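Side-chain contacts in sister chromatid cohesion protein (Chaetomium thermophilum, PDB 5T8V), which probably loads the ring-shaped cohesin complex onto chromatin, and is represented here by its C-terminal part, a long curved array of HEAT repeats: residues A[971-976]-A[1017-1022]; A[975-980]-A[1029-1034]; A[1038-1041]-A[1046-1049]. All blocks are in the same frame, centred on the assembly; numbering follows the deposited sequence.

Contact 1. Residues A[971-976]-A[1017-1022]; sequences RQFDRY and VPFAAP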
loop_
_atom_site.group_PDB
_atom_site.type_symbol
_atom_site.label_atom_id
_atom_site.label_comp_id
_atom_site.label_asym_id
_atom_site.label_seq_id
_atom_site.Cartn_x
_atom_site.Cartn_y
_atom_site.Cartn_z
ATOM N N ARG A 971 9.905 16.701 62.800
ATOM C CA ARG A 971 8.816 16.919 61.854
ATOM C C ARG A 971 8.202 18.300 62.042
ATOM O O ARG A 971 7.889 18.990 61.061
ATOM C CB ARG A 971 7.764 15.819 62.008
ATOM C CG ARG A 971 8.314 14.420 61.751
ATOM C CD ARG A 971 7.232 13.349 61.762
ATOM N NE ARG A 971 6.666 13.139 63.091
ATOM C CZ ARG A 971 5.897 12.105 63.423
ATOM N NH1 ARG A 971 5.598 11.175 62.524
ATOM N NH2 ARG A 971 5.427 11.998 64.658
ATOM N N GLN A 972 8.032 18.728 63.296
ATOM C CA GLN A 972 7.613 20.100 63.563
ATOM C C GLN A 972 8.510 21.088 62.831
ATOM O O GLN A 972 8.027 21.997 62.144
ATOM C CB GLN A 972 7.637 20.377 65.066
ATOM C CG GLN A 972 6.655 19.558 65.881
ATOM C CD GLN A 972 6.608 19.997 67.333
ATOM O OE1 GLN A 972 6.876 21.157 67.649
ATOM N NE2 GLN A 972 6.275 19.071 68.223
ATOM N N PHE A 973 9.828 20.922 62.966
ATOM C CA PHE A 973 10.751 21.803 62.259
ATOM C C PHE A 973 10.578 21.690 60.752
ATOM O O PHE A 973 10.659 22.693 60.036
ATOM C CB PHE A 973 12.196 21.488 62.629
ATOM C CG PHE A 973 13.182 22.064 61.662
ATOM C CD1 PHE A 973 13.479 23.414 61.687
ATOM C CD2 PHE A 973 13.786 21.267 60.706
ATOM C CE1 PHE A 973 14.367 23.958 60.789
ATOM C CE2 PHE A 973 14.684 21.806 59.802
ATOM C CZ PHE A 973 14.976 23.153 59.847
ATOM N N ASP A 974 10.376 20.472 60.246
ATOM C CA ASP A 974 10.121 20.311 58.820
ATOM C C ASP A 974 8.976 21.208 58.378
ATOM O O ASP A 974 9.064 21.888 57.348
ATOM C CB ASP A 974 9.811 18.849 58.499
ATOM C CG ASP A 974 9.589 18.611 57.016
ATOM O OD1 ASP A 974 8.482 18.917 56.525
ATOM O OD2 ASP A 974 10.518 18.118 56.344
ATOM N N ARG A 975 7.895 21.242 59.161
ATOM C CA ARG A 975 6.752 22.060 58.775
ATOM C C ARG A 975 7.057 23.547 58.913
ATOM O O ARG A 975 6.681 24.343 58.046
ATOM C CB ARG A 975 5.526 21.684 59.608
ATOM C CG ARG A 975 4.214 22.119 58.981
ATOM C CD ARG A 975 3.923 21.331 57.709
ATOM N NE ARG A 975 2.815 21.890 56.949
ATOM C CZ ARG A 975 2.446 21.455 55.750
ATOM N NH1 ARG A 975 3.097 20.452 55.171
ATOM N NH2 ARG A 975 1.425 22.022 55.125
ATOM N N TYR A 976 7.729 23.946 59.993
ATOM C CA TYR A 976 8.102 25.348 60.154
ATOM C C TYR A 976 8.920 25.830 58.961
ATOM O O TYR A 976 8.557 26.804 58.289
ATOM C CB TYR A 976 8.890 25.536 61.454
ATOM C CG TYR A 976 8.081 25.357 62.724
ATOM C CD1 TYR A 976 6.763 25.789 62.806
ATOM C CD2 TYR A 976 8.643 24.759 63.847
ATOM C CE1 TYR A 976 6.029 25.630 63.965
ATOM C CE2 TYR A 976 7.916 24.597 65.010
ATOM C CZ TYR A 976 6.610 25.034 65.063
ATOM O OH TYR A 976 5.882 24.872 66.220
ATOM N N VAL A 1017 19.347 28.615 57.935
ATOM C CA VAL A 1017 20.530 27.988 57.343
ATOM C C VAL A 1017 21.450 27.369 58.395
ATOM O O VAL A 1017 22.185 26.429 58.060
ATOM C CB VAL A 1017 21.304 28.984 56.462
ATOM C CG1 VAL A 1017 21.922 30.102 57.284
ATOM C CG2 VAL A 1017 22.377 28.261 55.650
ATOM N N PRO A 1018 21.473 27.828 59.653
ATOM C CA PRO A 1018 22.338 27.151 60.636
ATOM C C PRO A 1018 22.071 25.661 60.767
ATOM O O PRO A 1018 22.935 24.936 61.275
ATOM C CB PRO A 1018 22.027 27.890 61.944
ATOM C CG PRO A 1018 21.616 29.230 61.514
ATOM C CD PRO A 1018 20.846 29.024 60.251
ATOM N N PHE A 1019 20.911 25.179 60.330
ATOM C CA PHE A 1019 20.569 23.769 60.443
ATOM C C PHE A 1019 20.965 22.961 59.215
ATOM O O PHE A 1019 20.716 21.751 59.182
ATOM C CB PHE A 1019 19.068 23.614 60.698
ATOM C CG PHE A 1019 18.581 24.330 61.927
ATOM C CD1 PHE A 1019 19.454 24.698 62.938
ATOM C CD2 PHE A 1019 17.245 24.632 62.069
ATOM C CE1 PHE A 1019 18.993 25.356 64.062
ATOM C CE2 PHE A 1019 16.778 25.288 63.188
ATOM C CZ PHE A 1019 17.650 25.651 64.185
ATOM N N ALA A 1020 21.566 23.594 58.209
ATOM C CA ALA A 1020 22.087 22.867 57.061
ATOM C C ALA A 1020 23.447 22.240 57.331
ATOM O O ALA A 1020 23.958 21.518 56.469
ATOM C CB ALA A 1020 22.191 23.801 55.854
ATOM N N ALA A 1021 24.037 22.494 58.496
ATOM C CA ALA A 1021 25.355 21.965 58.795
ATOM C C ALA A 1021 25.293 20.448 58.968
ATOM O O ALA A 1021 24.255 19.899 59.348
ATOM C CB ALA A 1021 25.911 22.606 60.064
ATOM N N PRO A 1022 26.397 19.744 58.700
ATOM C CA PRO A 1022 26.395 18.282 58.877
ATOM C C PRO A 1022 26.203 17.847 60.318
ATOM O O PRO A 1022 25.927 16.665 60.555
ATOM C CB PRO A 1022 27.770 17.859 58.344
ATOM C CG PRO A 1022 28.621 19.073 58.488
ATOM C CD PRO A 1022 27.711 20.244 58.260
#
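In the hydrophobic core between neighbouring helices of the HEAT-repeat array, an offset edge-to-face aromatic pair joins Phe973, on helix 969-986, to Phe1019, in the connection between helices 1009-1016 and 1026-1042. Residues 1017-1019 form a short 3-10 turn, whose carbonyl at Val1017 takes the N-H of Ala1020, and Phe1019, its last residue, points its side chain toward helix 969-986. The ring of Phe1019 turns its edge to the face of Phe973, with the planes at 71° and the centroids 5.2 Å apart. Phe973 holds CG trans to its own nitrogen (chi1 163°), which carries the ring away from its helix to meet the loop, where both phenylalanines are buried. The pair is flanked by helix 940-960, where Phe973 packs on Thr956 and Phe1019 on Ile953 and Arg957, while Trp1024 meets the Phe1019 ring at about 60° and Val1028 touches Phe973. The loop also has a polar tie, from Ala1020 O to Arg1029 NE. At the point of approach, CD2 of Phe1019 lies 3.2 Å from CE1 of Phe973, and that CE1 sits at the edge of the Phe1019 ring, in its plane.

Contact 2. Residues A[975-980]-A[1029-1034]; sequences RYSLIV and RKPALD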
loop_
_atom_site.group_PDB
_atom_site.type_symbol
_atom_site.label_atom_id
_atom_site.label_comp_id
_atom_site.label_asym_id
_atom_site.label_seq_id
_atom_site.Cartn_x
_atom_site.Cartn_y
_atom_site.Cartn_z
ATOM N N ARG A 975 7.895 21.242 59.161
ATOM C CA ARG A 975 6.752 22.060 58.775
ATOM C C ARG A 975 7.057 23.547 58.913
ATOM O O ARG A 975 6.681 24.343 58.046
ATOM C CB ARG A 975 5.526 21.684 59.608
ATOM C CG ARG A 975 4.214 22.119 58.981
ATOM C CD ARG A 975 3.923 21.331 57.709
ATOM N NE ARG A 975 2.815 21.890 56.949
ATOM C CZ ARG A 975 2.446 21.455 55.750
ATOM N NH1 ARG A 975 3.097 20.452 55.171
ATOM N NH2 ARG A 975 1.425 22.022 55.125
ATOM N N TYR A 976 7.729 23.946 59.993
ATOM C CA TYR A 976 8.102 25.348 60.154
ATOM C C TYR A 976 8.920 25.830 58.961
ATOM O O TYR A 976 8.557 26.804 58.289
ATOM C CB TYR A 976 8.890 25.536 61.454
ATOM C CG TYR A 976 8.081 25.357 62.724
ATOM C CD1 TYR A 976 6.763 25.789 62.806
ATOM C CD2 TYR A 976 8.643 24.759 63.847
ATOM C CE1 TYR A 976 6.029 25.630 63.965
ATOM C CE2 TYR A 976 7.916 24.597 65.010
ATOM C CZ TYR A 976 6.610 25.034 65.063
ATOM O OH TYR A 976 5.882 24.872 66.220
ATOM N N SER A 977 10.035 25.150 58.686
ATOM C CA SER A 977 10.893 25.535 57.572
ATOM C C SER A 977 10.150 25.480 56.247
ATOM O O SER A 977 10.421 26.289 55.353
ATOM C CB SER A 977 12.118 24.626 57.519
ATOM O OG SER A 977 11.761 23.329 57.073
ATOM N N LEU A 978 9.228 24.531 56.088
ATOM C CA LEU A 978 8.455 24.468 54.853
ATOM C C LEU A 978 7.589 25.712 54.695
ATOM O O LEU A 978 7.557 26.332 53.624
ATOM C CB LEU A 978 7.599 23.201 54.835
ATOM C CG LEU A 978 6.773 22.997 53.563
ATOM C CD1 LEU A 978 7.674 22.801 52.355
ATOM C CD2 LEU A 978 5.818 21.824 53.712
ATOM N N ILE A 979 6.880 26.095 55.759
ATOM C CA ILE A 979 6.015 27.272 55.702
ATOM C C ILE A 979 6.841 28.520 55.416
ATOM O O ILE A 979 6.509 29.318 54.531
ATOM C CB ILE A 979 5.215 27.411 57.011
ATOM C CG1 ILE A 979 4.299 26.200 57.201
ATOM C CG2 ILE A 979 4.393 28.704 57.010
ATOM C CD1 ILE A 979 3.666 26.113 58.580
ATOM N N VAL A 980 7.927 28.712 56.167
ATOM C CA VAL A 980 8.790 29.867 55.933
ATOM C C VAL A 980 9.285 29.878 54.493
ATOM O O VAL A 980 9.295 30.924 53.830
ATOM C CB VAL A 980 9.962 29.867 56.933
ATOM C CG1 VAL A 980 10.929 31.013 56.635
ATOM C CG2 VAL A 980 9.442 29.970 58.358
ATOM N N ARG A 1029 18.540 18.581 58.050
ATOM C CA ARG A 1029 19.283 19.262 56.996
ATOM C C ARG A 1029 18.473 19.355 55.712
ATOM O O ARG A 1029 18.629 20.319 54.953
ATOM C CB ARG A 1029 20.603 18.537 56.730
ATOM C CG ARG A 1029 21.608 18.621 57.866
ATOM C CD ARG A 1029 22.889 17.886 57.512
ATOM N NE ARG A 1029 23.616 18.544 56.428
ATOM C CZ ARG A 1029 24.640 18.005 55.774
ATOM N NH1 ARG A 1029 25.066 16.786 56.082
ATOM N NH2 ARG A 1029 25.238 18.682 54.804
ATOM N N LYS A 1030 17.603 18.370 55.444
ATOM C CA LYS A 1030 16.839 18.404 54.196
ATOM C C LYS A 1030 15.859 19.568 54.177
ATOM O O LYS A 1030 16.011 20.472 53.337
ATOM C CB LYS A 1030 16.148 17.057 53.963
ATOM C CG LYS A 1030 15.245 17.053 52.735
ATOM C CD LYS A 1030 14.491 15.747 52.573
ATOM C CE LYS A 1030 13.486 15.833 51.433
ATOM N NZ LYS A 1030 12.469 16.902 51.655
ATOM N N PRO A 1031 14.852 19.627 55.053
ATOM C CA PRO A 1031 13.874 20.723 54.960
ATOM C C PRO A 1031 14.476 22.097 55.188
ATOM O O PRO A 1031 13.888 23.094 54.748
ATOM C CB PRO A 1031 12.846 20.369 56.043
ATOM C CG PRO A 1031 13.591 19.524 57.009
ATOM C CD PRO A 1031 14.573 18.743 56.199
ATOM N N ALA A 1032 15.627 22.186 55.858
ATOM C CA ALA A 1032 16.309 23.469 55.995
ATOM C C ALA A 1032 16.831 23.951 54.648
ATOM O O ALA A 1032 16.552 25.081 54.225
ATOM C CB ALA A 1032 17.452 23.350 57.003
ATOM N N LEU A 1033 17.592 23.099 53.956
ATOM C CA LEU A 1033 18.093 23.457 52.635
ATOM C C LEU A 1033 16.946 23.700 51.663
ATOM O O LEU A 1033 17.015 24.601 50.819
ATOM C CB LEU A 1033 19.027 22.363 52.119
ATOM C CG LEU A 1033 20.380 22.327 52.836
ATOM C CD1 LEU A 1033 21.084 21.013 52.575
ATOM C CD2 LEU A 1033 21.256 23.498 52.406
ATOM N N ASP A 1034 15.878 22.905 51.768
ATOM C CA ASP A 1034 14.690 23.149 50.957
ATOM C C ASP A 1034 14.141 24.546 51.218
ATOM O O ASP A 1034 13.832 25.295 50.281
ATOM C CB ASP A 1034 13.632 22.087 51.260
ATOM C CG ASP A 1034 12.511 22.069 50.240
ATOM O OD1 ASP A 1034 12.393 23.036 49.459
ATOM O OD2 ASP A 1034 11.739 21.085 50.222
#
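Ser977 on helix 969-986 meets Pro1031 on helix 1026-1042 where the two helices pass close together in the interior of the HEAT array. The hydroxyl OG of Ser977 lies 3.3 Å from CB of Pro1031 and 3.2 Å from the carbonyl O of Pro1031, while CB of Ser977 is 3.6 Å from that same oxygen. These are packing contacts; the polar partner of the hydroxyl lies in its own helix. With chi1 at 72°, OG stands between the backbone N and the carbonyl carbon of Ser977, and it bonds to the carbonyl of Asp974 one turn earlier, with a weak second bond to that of Phe973. The buried hydroxyl is thereby satisfied within helix 969-986, and the small side chain lets the backbones come near: CA of Ser977 and CA of Ala1032 are 6.0 Å apart. On the facing helix, the proline nitrogen has no hydrogen to give to the preceding turn, and the helix is kinked there. Farther out, Pro1031 also packs on Phe973 and Asp974, Ala1032 on Phe973, and Asp1034 forms a salt bridge with Arg919. Helix 940-960 packs against Tyr976, Ile979 and Val980 of helix 969-986, and helix 1065-1086 against Arg1029, Lys1030, Leu1033 and Asp1034 of helix 1026-1042.

Contact 3. Residues A[1038-1041]-A[1046-1049]; sequences LVCQ and NYVA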
loop_
_atom_site.group_PDB
_atom_site.type_symbol
_atom_site.label_atom_id
_atom_site.label_comp_id
_atom_site.label_asym_id
_atom_site.label_seq_id
_atom_site.Cartn_x
_atom_site.Cartn_y
_atom_site.Cartn_z
ATOM N N LEU A 1038 13.893 27.617 48.522
ATOM C CA LEU A 1038 12.645 28.278 48.150
ATOM C C LEU A 1038 12.735 29.783 48.365
ATOM O O LEU A 1038 12.209 30.565 47.564
ATOM C CB LEU A 1038 11.487 27.693 48.960
ATOM C CG LEU A 1038 11.139 26.229 48.696
ATOM C CD1 LEU A 1038 10.470 25.614 49.914
ATOM C CD2 LEU A 1038 10.237 26.118 47.481
ATOM N N VAL A 1039 13.390 30.209 49.444
ATOM C CA VAL A 1039 13.531 31.638 49.708
ATOM C C VAL A 1039 14.422 32.286 48.656
ATOM O O VAL A 1039 14.075 33.321 48.074
ATOM C CB VAL A 1039 14.077 31.869 51.127
ATOM C CG1 VAL A 1039 14.368 33.349 51.366
ATOM C CG2 VAL A 1039 13.092 31.347 52.164
ATOM N N CYS A 1040 15.584 31.683 48.397
ATOM C CA CYS A 1040 16.564 32.307 47.514
ATOM C C CYS A 1040 16.057 32.390 46.081
ATOM O O CYS A 1040 16.327 33.373 45.381
ATOM C CB CYS A 1040 17.881 31.536 47.566
ATOM S SG CYS A 1040 18.746 31.653 49.143
ATOM N N GLN A 1041 15.322 31.373 45.619
ATOM C CA GLN A 1041 14.902 31.368 44.222
ATOM C C GLN A 1041 14.061 32.592 43.882
ATOM O O GLN A 1041 14.048 33.032 42.728
ATOM C CB GLN A 1041 14.137 30.081 43.901
ATOM C CG GLN A 1041 12.669 30.087 44.291
ATOM C CD GLN A 1041 11.967 28.811 43.889
ATOM O OE1 GLN A 1041 10.950 28.843 43.198
ATOM N NE2 GLN A 1041 12.508 27.675 44.318
ATOM N N ASN A 1046 20.105 36.713 48.132
ATOM C CA ASN A 1046 20.546 35.899 49.257
ATOM C C ASN A 1046 21.512 34.802 48.830
ATOM O O ASN A 1046 22.298 34.333 49.658
ATOM C CB ASN A 1046 19.341 35.279 49.966
ATOM C CG ASN A 1046 18.604 36.277 50.839
ATOM O OD1 ASN A 1046 17.431 36.572 50.611
ATOM N ND2 ASN A 1046 19.290 36.800 51.850
ATOM N N TYR A 1047 21.474 34.389 47.560
ATOM C CA TYR A 1047 22.377 33.347 47.081
ATOM C C TYR A 1047 23.835 33.692 47.357
ATOM O O TYR A 1047 24.614 32.833 47.789
ATOM C CB TYR A 1047 22.182 33.127 45.580
ATOM C CG TYR A 1047 21.057 32.191 45.194
ATOM C CD1 TYR A 1047 21.086 30.850 45.554
ATOM C CD2 TYR A 1047 19.983 32.641 44.440
ATOM C CE1 TYR A 1047 20.067 29.989 45.191
ATOM C CE2 TYR A 1047 18.959 31.789 44.071
ATOM C CZ TYR A 1047 19.006 30.465 44.448
ATOM O OH TYR A 1047 17.988 29.616 44.082
ATOM N N VAL A 1048 24.227 34.943 47.110
ATOM C CA VAL A 1048 25.633 35.339 47.155
ATOM C C VAL A 1048 26.016 35.814 48.551
ATOM O O VAL A 1048 26.950 36.607 48.711
ATOM C CB VAL A 1048 25.937 36.431 46.112
ATOM C CG1 VAL A 1048 25.697 35.905 44.712
ATOM C CG2 VAL A 1048 25.098 37.682 46.370
ATOM N N ALA A 1049 25.306 35.334 49.568
ATOM C CA ALA A 1049 25.645 35.636 50.950
ATOM C C ALA A 1049 26.532 34.536 51.515
ATOM O O ALA A 1049 26.280 33.347 51.302
ATOM C CB ALA A 1049 24.382 35.779 51.798
#
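Cys1040, near the end of helix 1026-1042, faces a type I beta turn from Asn1046 to Ala1049, closed by the N-H of Ala1049 on the carbonyl of Asn1046, with CA of Cys1040 5.6 Å from CA of Asn1046. The turn belongs to the connection leading to helix 1050-1062. Tyr1047 lays one face of its ring over the cysteine side chain: CB of Cys1040 is 3.5 Å from the ring centroid and 12° off the normal, a CH-pi contact over the centre. SG of Cys1040 stands on the same face, 4.5 Å from the centroid of Tyr1047 and 16° off the normal, adding a sulfur-aromatic contact. The sulfur, placed beside the backbone N of Cys1040 by chi1 of -68°, points back toward the turn and also touches CB of Asn1046 at 3.8 Å. At the ring's rim, CE2 of Tyr1047 comes to 3.3 Å from the carbonyl O of Cys1040, and OH of Tyr1047 lies 3.5 Å from the backbone N of Gln1041, a packing distance. That hydroxyl is hydrogen-bonded to Ser1074, which fixes the far end of the ring. An alanine at Tyr1047 would remove the ring and its hydroxyl, and would probably leave Cys1040 without its aromatic cover and Ser1074 without this partner. Around the contact, helix 1065-1086 supplies Ser1074, Leu1075 and Phe1078 beside Tyr1047, helix 1115-1133 supplies Thr1121, and helix 1009-1016 packs on Asn1046 and Val1039.

Overall arrangement
All three contacts are buried rather than superficial, and they lie in one region of the array, well away from the centre of the chain. Contacts 1 and 2 are neighbours, with centres about 6 Å apart: both use helix 969-986, and they are probably tied by a hydrogen bond from Arg1029 NE to Ala1020 O. Contact 3 shares helix 1026-1042 with contact 2, their centres about 14 Å apart, and does not touch contact 1. The chemistry changes with place: two rings join loop to helix in contact 1, a serine lies against a proline where two helices run close in contact 2, and in contact 3 a tyrosine ring over cysteine packs a turn against the helix just before it.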